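Local coordinates for L-arabinose ABC transporter, periplasmic L-arabinose-binding protein (PDB 4KZK) that binds beta-D-galactopyranose and probably captures L-arabinose in the periplasm, handing the sugar to an ABC transporter for uptake, at residues Ser238-Thr243 / Gln269-Glu274; Gly148-Asp153 / Gly285-Asn290; Leu174-Leu179 / Met209-Glu214; Asp48-Asp53 / Ser121-Leu126; Asn273-Ala276 / Gly282-Gly285. All blocks are in the same frame, centred on the assembly; numbering follows the deposited sequence.

Contact 1: Ser238-Thr243 / Gln269-Glu274; sequences SNDDTT and QVALNE. With GAL (beta-D-galactopyranose), chain B.
V270 and A271, at the start of helix 269-276, meet D240 and D241 of helix 240-252 in a buried helix-to-helix contact, built from van der Waals packing and one water at the margin of the sugar site. V270 divides its methyls between the two aspartates: CG1 lies 3.8 Å from D240 CB, and CG2 comes 3.5 Å from D241 OD1, where the two side chains cross at about a right angle. A271 CB takes D240 OD2 at 3.5 Å. Both helices begin just beyond the C-terminal ends of parallel strands, 233-236 and 260-264, the usual place for ligands in the alpha/beta lobes of periplasmic binding proteins. A water donates to D240 OD2 (2.7 Å) and accepts weakly from V270 N (3.1 Å); G267 N also bonds OD2, and S286 OG holds OD1, so several partners fix this buried carboxylate. N239 is the N-cap of the first helix. Its CG sits between backbone N and carbonyl carbon (chi1 67°), letting OD1 accept from T242 N at 2.9 Å, nearly straight at 170°. The amide is thereby held in orientation while ND2 donates to O3 of the galactose, 3.0 Å away and also almost linear, at 177°.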
# COMPACT_ATOMS: atom_id res chain seq x y z
N SER A 238 -5.58 -2.31 -3.70
CA SER A 238 -4.27 -2.53 -3.14
C SER A 238 -4.02 -1.64 -1.92
O SER A 238 -3.14 -1.93 -1.12
CB SER A 238 -3.19 -2.31 -4.18
OG SER A 238 -3.25 -1.00 -4.71
N ASN A 239 -4.78 -0.55 -1.80
CA ASN A 239 -4.59 0.39 -0.71
C ASN A 239 -5.82 1.26 -0.53
O ASN A 239 -6.80 1.12 -1.26
CB ASN A 239 -3.30 1.24 -0.90
CG ASN A 239 -3.37 2.19 -2.08
OD1 ASN A 239 -4.36 2.26 -2.79
ND2 ASN A 239 -2.28 2.92 -2.30
N ASP A 240 -5.78 2.15 0.46
CA ASP A 240 -6.88 3.08 0.71
C ASP A 240 -7.19 3.96 -0.50
O ASP A 240 -8.36 4.23 -0.81
CB ASP A 240 -6.60 3.99 1.93
CG ASP A 240 -6.53 3.25 3.24
OD1 ASP A 240 -7.18 2.20 3.36
OD2 ASP A 240 -5.85 3.72 4.18
N ASP A 241 -6.14 4.44 -1.16
CA ASP A 241 -6.30 5.37 -2.26
C ASP A 241 -7.11 4.79 -3.41
O ASP A 241 -8.04 5.42 -3.90
CB ASP A 241 -4.93 5.80 -2.76
CG ASP A 241 -4.07 6.41 -1.65
OD1 ASP A 241 -4.14 5.92 -0.53
OD2 ASP A 241 -3.24 7.28 -1.97
N THR A 242 -6.77 3.57 -3.81
CA THR A 242 -7.48 2.89 -4.87
C THR A 242 -8.89 2.55 -4.40
O THR A 242 -9.84 2.84 -5.09
CB THR A 242 -6.70 1.65 -5.36
OG1 THR A 242 -6.31 0.81 -4.27
CG2 THR A 242 -5.47 2.11 -6.06
N THR A 243 -9.03 2.02 -3.20
CA THR A 243 -10.33 1.68 -2.65
C THR A 243 -11.29 2.85 -2.68
O THR A 243 -12.45 2.71 -3.08
CB THR A 243 -10.19 1.07 -1.23
OG1 THR A 243 -9.35 -0.09 -1.32
CG2 THR A 243 -11.53 0.66 -0.67
N GLN A 269 -4.06 8.65 6.20
CA GLN A 269 -4.97 9.79 6.13
C GLN A 269 -6.11 9.65 5.14
O GLN A 269 -7.13 10.28 5.33
CB GLN A 269 -4.17 11.08 5.88
CG GLN A 269 -3.09 11.36 6.95
CD GLN A 269 -3.64 11.51 8.36
OE1 GLN A 269 -3.09 10.98 9.35
NE2 GLN A 269 -4.72 12.19 8.46
N VAL A 270 -5.98 8.83 4.11
CA VAL A 270 -7.11 8.62 3.21
C VAL A 270 -8.25 7.89 3.94
O VAL A 270 -9.41 8.25 3.81
CB VAL A 270 -6.69 7.85 1.94
CG1 VAL A 270 -7.90 7.51 1.09
CG2 VAL A 270 -5.66 8.63 1.12
N ALA A 271 -7.91 6.91 4.77
CA ALA A 271 -8.91 6.20 5.58
C ALA A 271 -9.50 7.17 6.58
O ALA A 271 -10.72 7.26 6.77
CB ALA A 271 -8.26 5.03 6.30
N LEU A 272 -8.63 7.92 7.24
CA LEU A 272 -9.07 8.82 8.30
C LEU A 272 -9.98 9.92 7.75
O LEU A 272 -10.91 10.36 8.43
CB LEU A 272 -7.89 9.44 9.02
CG LEU A 272 -6.86 8.48 9.63
CD1 LEU A 272 -5.95 9.28 10.55
CD2 LEU A 272 -7.52 7.32 10.34
N ASN A 273 -9.73 10.38 6.53
CA ASN A 273 -10.61 11.39 5.92
C ASN A 273 -12.01 10.82 5.72
O ASN A 273 -12.99 11.50 5.96
CB ASN A 273 -10.07 11.85 4.57
CG ASN A 273 -8.88 12.78 4.69
OD1 ASN A 273 -8.63 13.34 5.75
ND2 ASN A 273 -8.17 12.98 3.59
N GLU A 274 -12.11 9.56 5.28
CA GLU A 274 -13.44 8.94 5.16
C GLU A 274 -14.10 8.76 6.51
O GLU A 274 -15.30 8.99 6.62
CB GLU A 274 -13.38 7.58 4.49
CG GLU A 274 -12.85 7.65 3.06
CD GLU A 274 -13.73 8.46 2.13
OE1 GLU A 274 -14.95 8.25 2.11
OE2 GLU A 274 -13.21 9.34 1.43
C1 GAL B . 2.63 0.21 -1.53
C2 GAL B . 1.40 1.09 -1.68
C3 GAL B . 1.23 1.92 -0.40
C4 GAL B . 1.22 1.00 0.82
C5 GAL B . 2.50 0.17 0.82
C6 GAL B . 2.52 -0.82 1.98
O1 GAL B . 2.69 -0.63 -2.67
O2 GAL B . 1.58 1.93 -2.80
O3 GAL B . 0.05 2.73 -0.44
O4 GAL B . 0.07 0.19 0.82
O5 GAL B . 2.53 -0.60 -0.37
O6 GAL B . 3.71 -1.58 1.96
O HOH W 1 -4.50 6.08 3.94

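Contact 2: Gly148-Asp153 / Gly285-Asn290; sequences GRQVGD and GSILLN
The CG1 branch of I287 leaves CB beside the backbone N, anti to the carbonyl carbon (chi1 -52°), and a second turn at chi2 (-57°) folds CD1 over, presenting both atoms to V151 and Q150 of helix 144-161. V151 answers with CG2, the methyl beside its own backbone N, which lies 3.6 Å from I287 CG1. CD1 then rests 3.7 Å from Q150 CB and 4.0 Å from the carbonyl carbon Q150 C, while the other branch, CG2, is 4.0 Å from Q150 OE1. One isoleucine thus touches two successive helix residues with its whole branched end; the contact is van der Waals throughout, with no hydrogen bond between the two segments, and the V151-I287 pair is purely apolar. The long arm of Q150 runs on past I287, and its NE2 donates to G320 O of strand 315-324, tying the helix to the neighbouring strand. I287 also packs on L322 of that strand, and V151 on A189 of helix 180-195. The next residue back, S286, directs its CB to the other face of strand 283-288. The I287 side chain stays about 9 Å from the sugar at nearest atoms, although L289, farther along, belongs to the pocket. This is the helix-on-sheet packing of a Rossmann-like alpha/beta lobe.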
# COMPACT_ATOMS: atom_id res chain seq x y z
N GLY A 148 -4.66 -9.16 2.69
CA GLY A 148 -5.83 -9.34 1.84
C GLY A 148 -6.91 -10.21 2.47
O GLY A 148 -8.11 -9.90 2.37
N ARG A 149 -6.52 -11.34 3.07
CA ARG A 149 -7.50 -12.15 3.78
C ARG A 149 -8.25 -11.34 4.83
O ARG A 149 -9.46 -11.51 5.00
CB ARG A 149 -6.82 -13.35 4.44
CG ARG A 149 -6.21 -14.36 3.48
CD ARG A 149 -7.24 -15.04 2.60
NE ARG A 149 -8.14 -15.92 3.34
CZ ARG A 149 -8.41 -17.18 3.02
NH1 ARG A 149 -7.84 -17.78 1.96
NH2 ARG A 149 -9.28 -17.85 3.76
N GLN A 150 -7.51 -10.54 5.58
CA GLN A 150 -8.14 -9.65 6.57
C GLN A 150 -9.12 -8.67 5.94
O GLN A 150 -10.17 -8.40 6.51
CB GLN A 150 -7.09 -8.88 7.36
CG GLN A 150 -6.22 -9.75 8.24
CD GLN A 150 -5.14 -8.92 8.89
OE1 GLN A 150 -4.15 -8.58 8.26
NE2 GLN A 150 -5.33 -8.54 10.11
N VAL A 151 -8.78 -8.14 4.78
CA VAL A 151 -9.72 -7.26 4.07
C VAL A 151 -11.03 -8.00 3.76
O VAL A 151 -12.12 -7.51 4.04
CB VAL A 151 -9.12 -6.74 2.75
CG1 VAL A 151 -10.19 -6.08 1.89
CG2 VAL A 151 -7.95 -5.77 3.00
N GLY A 152 -10.92 -9.19 3.18
CA GLY A 152 -12.09 -9.95 2.82
C GLY A 152 -12.90 -10.38 4.02
O GLY A 152 -14.14 -10.32 4.00
N ASP A 153 -12.22 -10.75 5.11
CA ASP A 153 -12.93 -11.14 6.32
C ASP A 153 -13.73 -9.98 6.90
O ASP A 153 -14.88 -10.16 7.34
CB ASP A 153 -11.96 -11.65 7.39
CG ASP A 153 -11.39 -13.01 7.10
OD1 ASP A 153 -11.84 -13.75 6.17
OD2 ASP A 153 -10.47 -13.36 7.87
N GLY A 285 -13.88 0.45 6.28
CA GLY A 285 -12.75 0.15 7.14
C GLY A 285 -11.46 0.08 6.36
O GLY A 285 -11.45 0.22 5.14
N SER A 286 -10.35 -0.16 7.09
CA SER A 286 -9.04 -0.29 6.47
C SER A 286 -8.16 -1.18 7.30
O SER A 286 -8.32 -1.22 8.53
CB SER A 286 -8.40 1.09 6.35
OG SER A 286 -7.13 1.04 5.75
N ILE A 287 -7.22 -1.88 6.68
CA ILE A 287 -6.24 -2.63 7.48
C ILE A 287 -5.10 -1.68 7.81
O ILE A 287 -4.33 -1.25 6.91
CB ILE A 287 -5.72 -3.90 6.78
CG1 ILE A 287 -6.86 -4.79 6.29
CG2 ILE A 287 -4.75 -4.64 7.70
CD1 ILE A 287 -7.82 -5.22 7.38
N LEU A 288 -5.00 -1.34 9.09
CA LEU A 288 -4.02 -0.43 9.61
C LEU A 288 -2.65 -1.09 9.58
O LEU A 288 -2.47 -2.15 10.19
CB LEU A 288 -4.37 -0.04 11.05
CG LEU A 288 -3.37 0.86 11.76
CD1 LEU A 288 -3.30 2.25 11.13
CD2 LEU A 288 -3.70 0.99 13.25
N LEU A 289 -1.74 -0.48 8.84
CA LEU A 289 -0.33 -0.86 8.82
C LEU A 289 0.50 0.01 9.77
O LEU A 289 0.03 1.01 10.32
CB LEU A 289 0.21 -0.73 7.39
CG LEU A 289 -0.53 -1.52 6.31
CD1 LEU A 289 0.14 -1.25 4.98
CD2 LEU A 289 -0.62 -3.02 6.58
N ASN A 290 1.77 -0.37 9.92
CA ASN A 290 2.65 0.27 10.88
C ASN A 290 3.82 1.02 10.20
O ASN A 290 4.87 0.43 9.95
CB ASN A 290 3.18 -0.73 11.89
CG ASN A 290 3.87 -0.05 13.05
OD1 ASN A 290 4.20 1.14 12.97
ND2 ASN A 290 4.12 -0.78 14.13

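Contact 3: Leu174-Leu179 / Met209-Glu214; sequences LAYDQL and MTADTE
Y176 lays its ring against A211 and M209, and following it outward from CB accounts for almost the whole contact. With CG anti to the backbone N (chi1 -167°), the ring swings out from the end of strand 170-175 across the opposing loop. CG and CD2 are met first by the methyl of A211, whose CB is 3.7 Å from each. That methyl stands almost centrally over the face, 3.7 Å from the ring centroid and only 13° off the normal, a CH-pi contact. The other face carries Q178 CG, set toward the rim, so the ring is clasped between a residue of its own turn and one from across the contact. The setting is the beta-alpha-beta crossover of strands 170-175 and 203-207, neighbours at one border of the sheet: Y176 opens a type I turn leading to helix 180-195, and A211 centres an inverse gamma turn just ahead of helix 213-226. Farther out, CE1 comes 3.9 Å from M209 O, which lies at the ring edge near its plane. The hydroxyl OH is joined to a water by a short 2.5 Å contact, and this water donates to M209 O at 2.8 Å. A second water lies 2.9 Å from both M209 O and Q178 OE1. The loop is stiffened beside the ring, as T210 OG1 donates to D212 OD1 (2.7 Å), which also caps helix 213-226 through G215 N. A211 has its side chain about 6 Å from the bound sugar at nearest atoms.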
# COMPACT_ATOMS: atom_id res chain seq x y z
N LEU A 174 -10.47 -4.17 -7.62
CA LEU A 174 -9.61 -3.17 -8.28
C LEU A 174 -8.24 -3.77 -8.44
O LEU A 174 -7.58 -4.07 -7.44
CB LEU A 174 -9.49 -1.90 -7.44
CG LEU A 174 -10.76 -1.08 -7.27
CD1 LEU A 174 -10.54 -0.09 -6.12
CD2 LEU A 174 -11.14 -0.38 -8.55
N ALA A 175 -7.80 -3.95 -9.69
CA ALA A 175 -6.63 -4.77 -9.95
C ALA A 175 -5.46 -3.99 -10.52
O ALA A 175 -5.62 -3.17 -11.44
CB ALA A 175 -7.00 -5.89 -10.91
N TYR A 176 -4.28 -4.28 -10.00
CA TYR A 176 -3.04 -3.77 -10.56
C TYR A 176 -2.07 -4.95 -10.48
O TYR A 176 -1.07 -4.91 -9.74
CB TYR A 176 -2.55 -2.54 -9.82
CG TYR A 176 -1.46 -1.80 -10.53
CD1 TYR A 176 -1.74 -1.03 -11.65
CD2 TYR A 176 -0.17 -1.78 -10.05
CE1 TYR A 176 -0.76 -0.30 -12.29
CE2 TYR A 176 0.83 -1.05 -10.69
CZ TYR A 176 0.53 -0.31 -11.81
OH TYR A 176 1.50 0.42 -12.47
N ASP A 177 -2.42 -5.99 -11.23
CA ASP A 177 -1.80 -7.30 -11.08
C ASP A 177 -0.35 -7.37 -11.53
O ASP A 177 0.34 -8.34 -11.22
CB ASP A 177 -2.61 -8.37 -11.81
CG ASP A 177 -3.91 -8.74 -11.09
OD1 ASP A 177 -4.15 -8.29 -9.95
OD2 ASP A 177 -4.69 -9.52 -11.64
N GLN A 178 0.13 -6.34 -12.23
CA GLN A 178 1.54 -6.30 -12.64
C GLN A 178 2.50 -6.12 -11.45
O GLN A 178 3.70 -6.39 -11.58
CB GLN A 178 1.75 -5.18 -13.64
CG GLN A 178 1.59 -3.79 -13.03
CD GLN A 178 1.47 -2.72 -14.07
OE1 GLN A 178 0.41 -2.54 -14.71
NE2 GLN A 178 2.53 -1.95 -14.24
N LEU A 179 1.99 -5.68 -10.31
CA LEU A 179 2.82 -5.55 -9.11
C LEU A 179 2.49 -6.66 -8.12
O LEU A 179 1.38 -6.69 -7.61
CB LEU A 179 2.60 -4.19 -8.48
CG LEU A 179 3.39 -3.89 -7.20
CD1 LEU A 179 4.89 -3.78 -7.48
CD2 LEU A 179 2.87 -2.64 -6.51
N MET A 209 -5.29 1.52 -14.85
CA MET A 209 -4.18 2.00 -15.67
C MET A 209 -3.03 2.42 -14.76
O MET A 209 -1.86 2.21 -15.10
CB MET A 209 -4.62 3.17 -16.54
CG MET A 209 -3.51 3.68 -17.44
SD MET A 209 -4.06 4.93 -18.62
CE MET A 209 -5.00 3.94 -19.79
N THR A 210 -3.38 3.04 -13.63
CA THR A 210 -2.43 3.49 -12.62
C THR A 210 -2.99 3.08 -11.26
O THR A 210 -4.21 3.09 -11.08
CB THR A 210 -2.27 5.03 -12.66
OG1 THR A 210 -3.56 5.66 -12.67
CG2 THR A 210 -1.51 5.48 -13.91
N ALA A 211 -2.11 2.73 -10.32
CA ALA A 211 -2.49 2.26 -9.01
C ALA A 211 -2.65 3.46 -8.08
O ALA A 211 -1.82 3.70 -7.19
CB ALA A 211 -1.43 1.31 -8.48
N ASP A 212 -3.71 4.22 -8.33
CA ASP A 212 -3.95 5.45 -7.57
C ASP A 212 -5.44 5.76 -7.63
O ASP A 212 -6.22 5.02 -8.24
CB ASP A 212 -3.06 6.61 -8.06
CG ASP A 212 -3.17 6.88 -9.55
OD1 ASP A 212 -4.18 6.43 -10.18
OD2 ASP A 212 -2.23 7.49 -10.11
N THR A 213 -5.89 6.82 -6.97
CA THR A 213 -7.32 7.06 -6.88
C THR A 213 -7.92 7.27 -8.28
O THR A 213 -8.99 6.76 -8.59
CB THR A 213 -7.66 8.24 -5.95
OG1 THR A 213 -6.99 8.04 -4.69
CG2 THR A 213 -9.16 8.33 -5.73
N GLU A 214 -7.23 8.04 -9.12
CA GLU A 214 -7.71 8.30 -10.48
C GLU A 214 -7.89 6.99 -11.25
O GLU A 214 -8.92 6.77 -11.89
CB GLU A 214 -6.76 9.24 -11.24
CG GLU A 214 -7.23 9.59 -12.64
CD GLU A 214 -6.19 10.37 -13.41
OE1 GLU A 214 -5.05 10.53 -12.91
OE2 GLU A 214 -6.50 10.82 -14.53
O HOH W 2 0.82 2.11 -14.19
O HOH W 3 -1.53 -0.62 -15.77

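Contact 4: Asp48-Asp53 / Ser121-Leu126; sequences DPWFQD and SVDDQL. With GAL (beta-D-galactopyranose), chain B.
F51 and D123 have the nearest CA atoms of the two segments, yet these stand 9.8 Å apart, so side chains alone bridge the gap. D48 caps the helix that begins at P49, its OD1 accepting from W50 N. Across from it the chain leaves strand 118-122 through D123, whose positive phi (74°, psi -63°) fits a classic gamma turn, with a weak bond from D124 N to V122 O. W50 NE1 donates to D123 OD1 over 3.3 Å at 152°, reaching it from above the carboxylate plane. D123 OD2 meets the edge of the F51 ring, 3.3 Å from CE1, while W50 CD1 covers the centre of one F51 face. OD1 also accepts from galactose O6 (2.6 Å) and bonds H294 ND1; E54 OE2 lies close to OD2, which may favour a shared proton. D48 OD2 takes O3 of the sugar at 2.6 Å, and D124 OD1 takes O1, also at 2.6 Å, with K44 salt-bridged to D124 OD2. The indole of W50 lies with a face on the sugar, its CD1 3.6 Å from galactose C4. Aromatic face against the pyranose and acidic groups around its hydroxyls are characteristic of sugar sites in periplasmic binding proteins.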
# COMPACT_ATOMS: atom_id res chain seq x y z
N ASP A 48 0.50 10.07 -1.52
CA ASP A 48 -0.09 8.98 -0.72
C ASP A 48 0.45 9.18 0.70
O ASP A 48 1.66 9.15 0.92
CB ASP A 48 0.36 7.63 -1.29
CG ASP A 48 0.03 6.44 -0.41
OD1 ASP A 48 -0.49 6.63 0.71
OD2 ASP A 48 0.35 5.30 -0.85
N PRO A 49 -0.46 9.40 1.68
CA PRO A 49 -0.02 9.75 3.03
C PRO A 49 0.77 8.64 3.70
O PRO A 49 1.48 8.91 4.65
CB PRO A 49 -1.31 10.04 3.77
CG PRO A 49 -2.36 9.29 3.02
CD PRO A 49 -1.93 9.35 1.58
N TRP A 50 0.65 7.40 3.22
CA TRP A 50 1.52 6.32 3.71
C TRP A 50 2.99 6.69 3.61
O TRP A 50 3.76 6.45 4.54
CB TRP A 50 1.23 5.01 2.94
CG TRP A 50 2.17 3.93 3.28
CD1 TRP A 50 3.21 3.46 2.52
CD2 TRP A 50 2.20 3.19 4.49
NE1 TRP A 50 3.86 2.47 3.19
CE2 TRP A 50 3.26 2.28 4.41
CE3 TRP A 50 1.43 3.23 5.67
CZ2 TRP A 50 3.59 1.41 5.46
CZ3 TRP A 50 1.75 2.36 6.68
CH2 TRP A 50 2.80 1.45 6.56
N PHE A 51 3.39 7.29 2.48
CA PHE A 51 4.79 7.62 2.29
C PHE A 51 5.18 8.84 3.10
O PHE A 51 6.30 8.94 3.57
CB PHE A 51 5.10 7.77 0.79
CG PHE A 51 5.03 6.46 0.07
CD1 PHE A 51 5.94 5.47 0.34
CD2 PHE A 51 4.02 6.18 -0.83
CE1 PHE A 51 5.82 4.23 -0.26
CE2 PHE A 51 3.90 4.94 -1.42
CZ PHE A 51 4.82 3.98 -1.14
N GLN A 52 4.24 9.73 3.30
CA GLN A 52 4.45 10.84 4.23
C GLN A 52 4.68 10.28 5.65
O GLN A 52 5.52 10.79 6.42
CB GLN A 52 3.28 11.84 4.19
CG GLN A 52 3.14 12.58 2.85
CD GLN A 52 4.29 13.53 2.53
OE1 GLN A 52 5.03 13.94 3.42
NE2 GLN A 52 4.44 13.89 1.25
N ASP A 53 3.95 9.23 6.01
CA ASP A 53 4.12 8.61 7.32
C ASP A 53 5.46 7.91 7.44
O ASP A 53 6.12 8.02 8.48
CB ASP A 53 3.01 7.60 7.63
CG ASP A 53 1.65 8.24 7.82
OD1 ASP A 53 1.55 9.46 8.10
OD2 ASP A 53 0.65 7.51 7.72
N SER A 121 15.13 -1.77 -0.06
CA SER A 121 13.79 -1.48 -0.60
C SER A 121 12.74 -1.53 0.49
O SER A 121 12.89 -2.23 1.51
CB SER A 121 13.43 -2.44 -1.73
OG SER A 121 13.49 -3.76 -1.28
N VAL A 122 11.68 -0.77 0.28
CA VAL A 122 10.54 -0.77 1.19
C VAL A 122 9.27 -0.81 0.35
O VAL A 122 9.19 -0.17 -0.71
CB VAL A 122 10.60 0.42 2.18
CG1 VAL A 122 10.46 1.76 1.48
CG2 VAL A 122 9.59 0.25 3.31
N ASP A 123 8.29 -1.58 0.83
CA ASP A 123 6.95 -1.76 0.27
C ASP A 123 6.93 -2.62 -0.98
O ASP A 123 6.35 -3.68 -0.96
CB ASP A 123 6.25 -0.42 0.04
CG ASP A 123 6.29 0.43 1.27
OD1 ASP A 123 5.76 -0.04 2.32
OD2 ASP A 123 6.88 1.52 1.25
N ASP A 124 7.61 -2.16 -2.03
CA ASP A 124 7.55 -2.78 -3.33
C ASP A 124 8.92 -3.35 -3.65
O ASP A 124 9.88 -2.62 -3.85
CB ASP A 124 7.15 -1.78 -4.39
CG ASP A 124 5.77 -1.15 -4.16
OD1 ASP A 124 5.11 -1.51 -3.16
OD2 ASP A 124 5.37 -0.30 -4.99
N GLN A 125 9.01 -4.68 -3.70
CA GLN A 125 10.29 -5.36 -3.81
C GLN A 125 10.85 -5.28 -5.22
O GLN A 125 10.16 -5.56 -6.19
CB GLN A 125 10.16 -6.83 -3.36
CG GLN A 125 11.50 -7.53 -3.18
CD GLN A 125 11.35 -8.94 -2.62
OE1 GLN A 125 10.28 -9.57 -2.74
NE2 GLN A 125 12.41 -9.44 -2.00
N LEU A 126 12.14 -4.92 -5.33
CA LEU A 126 12.79 -4.79 -6.63
C LEU A 126 12.99 -6.18 -7.26
O LEU A 126 13.23 -7.16 -6.54
CB LEU A 126 14.12 -4.05 -6.48
CG LEU A 126 14.07 -2.61 -5.95
CD1 LEU A 126 15.48 -2.08 -5.74
CD2 LEU A 126 13.29 -1.71 -6.89
C1 GAL B . 2.63 0.21 -1.53
C2 GAL B . 1.40 1.09 -1.68
C3 GAL B . 1.23 1.92 -0.40
C4 GAL B . 1.22 1.00 0.82
C5 GAL B . 2.50 0.17 0.82
C6 GAL B . 2.52 -0.82 1.98
O1 GAL B . 2.69 -0.63 -2.67
O2 GAL B . 1.58 1.93 -2.80
O3 GAL B . 0.05 2.73 -0.44
O4 GAL B . 0.07 0.19 0.82
O5 GAL B . 2.53 -0.60 -0.37
O6 GAL B . 3.71 -1.58 1.96

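Contact 5: Asn273-Ala276 / Gly282-Gly285; sequences NEFA and GFFG
F283, F275 and E274 supply nearly all of this buried contact, with F283 the residue most covered. Its CB points toward the helix, and with CG anti to the backbone N (chi1 -169°) the ring extends alongside E274. There the bent glutamate chain crosses it at about a right angle, E274 CG lying 3.7 Å from both F283 CB and F283 CG, and E274 CB 3.8 Å from F283 CD1. The two rings, F275 and F283, have centroids 5.9 Å apart and planes inclined at 56°; F275 CE1 sits at the edge of the F283 ring, 3.9 Å from its CD1. Helix 269-276 and strand 283-288 are consecutive elements of a beta-alpha-beta unit that starts with strand 260-264, and these residues clasp the helix end to the strand start. F275 continues along the strand, its CE1 3.7 Å from F284 O and its CZ 3.9 Å from G285 CA, which lies at the ring edge in plane, so the ring edge rests on the strand backbone at G285. The E274 carboxylate is thoroughly engaged beyond the two segments: OE1 is hydrogen-bonded to T281 OG1, and OE2 forms salt bridges with R248 and K277. The ring of F283 also packs on T243 and V244 of helix 240-252.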
# COMPACT_ATOMS: atom_id res chain seq x y z
N ASN A 273 -9.73 10.38 6.53
CA ASN A 273 -10.61 11.39 5.92
C ASN A 273 -12.01 10.82 5.72
O ASN A 273 -12.99 11.50 5.96
CB ASN A 273 -10.07 11.85 4.57
CG ASN A 273 -8.88 12.78 4.69
OD1 ASN A 273 -8.63 13.34 5.75
ND2 ASN A 273 -8.17 12.98 3.59
N GLU A 274 -12.11 9.56 5.28
CA GLU A 274 -13.44 8.94 5.16
C GLU A 274 -14.10 8.76 6.51
O GLU A 274 -15.30 8.99 6.62
CB GLU A 274 -13.38 7.58 4.49
CG GLU A 274 -12.85 7.65 3.06
CD GLU A 274 -13.73 8.46 2.13
OE1 GLU A 274 -14.95 8.25 2.11
OE2 GLU A 274 -13.21 9.34 1.43
N PHE A 275 -13.35 8.37 7.53
CA PHE A 275 -13.92 8.13 8.86
C PHE A 275 -14.41 9.42 9.55
O PHE A 275 -15.34 9.37 10.38
CB PHE A 275 -12.88 7.47 9.78
CG PHE A 275 -12.43 6.09 9.37
CD1 PHE A 275 -13.18 5.27 8.53
CD2 PHE A 275 -11.22 5.60 9.84
CE1 PHE A 275 -12.74 4.00 8.19
CE2 PHE A 275 -10.78 4.33 9.50
CZ PHE A 275 -11.54 3.52 8.67
N ALA A 276 -13.82 10.55 9.19
CA ALA A 276 -14.17 11.82 9.81
C ALA A 276 -15.39 12.47 9.16
O ALA A 276 -15.92 13.44 9.70
CB ALA A 276 -12.98 12.75 9.76
N GLY A 282 -19.31 4.70 1.97
CA GLY A 282 -19.09 3.29 1.69
C GLY A 282 -17.70 2.77 2.01
O GLY A 282 -17.49 1.57 1.97
N PHE A 283 -16.76 3.67 2.32
CA PHE A 283 -15.47 3.27 2.85
C PHE A 283 -15.67 2.91 4.33
O PHE A 283 -15.75 3.80 5.20
CB PHE A 283 -14.47 4.39 2.68
CG PHE A 283 -13.05 3.98 2.96
CD1 PHE A 283 -12.57 3.92 4.25
CD2 PHE A 283 -12.21 3.63 1.91
CE1 PHE A 283 -11.27 3.55 4.49
CE2 PHE A 283 -10.90 3.25 2.16
CZ PHE A 283 -10.44 3.19 3.46
N PHE A 284 -15.76 1.61 4.58
CA PHE A 284 -16.19 1.08 5.87
C PHE A 284 -15.01 0.89 6.81
O PHE A 284 -15.10 1.10 8.01
CB PHE A 284 -16.89 -0.25 5.64
CG PHE A 284 -17.13 -1.01 6.90
CD1 PHE A 284 -18.08 -0.60 7.79
CD2 PHE A 284 -16.36 -2.13 7.20
CE1 PHE A 284 -18.27 -1.29 8.97
CE2 PHE A 284 -16.54 -2.80 8.38
CZ PHE A 284 -17.50 -2.39 9.27
N GLY A 285 -13.88 0.45 6.28
CA GLY A 285 -12.75 0.15 7.14
C GLY A 285 -11.46 0.08 6.36
O GLY A 285 -11.45 0.22 5.14

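How the contacts relate
Contact 4 closes first along the chain, followed by contact 3 and then contact 1; contact 5 begins on the helix that ends contact 1, and contact 2 spans all of these but contact 4. Contacts 1 and 5 share helix 269-276, their centres about 8 Å apart, and contacts 5 and 2 share strand 283-288. Contacts 1 and 4, with centres about 14 Å apart, both hydrogen-bond the galactose from different parts of the structure, as expected for a two-lobed binding protein closed on its ligand. W50 of contact 4 packs on L289 of contact 2, while contact 5 lies farthest from contact 4, about 22 Å between centres, behind the pocket.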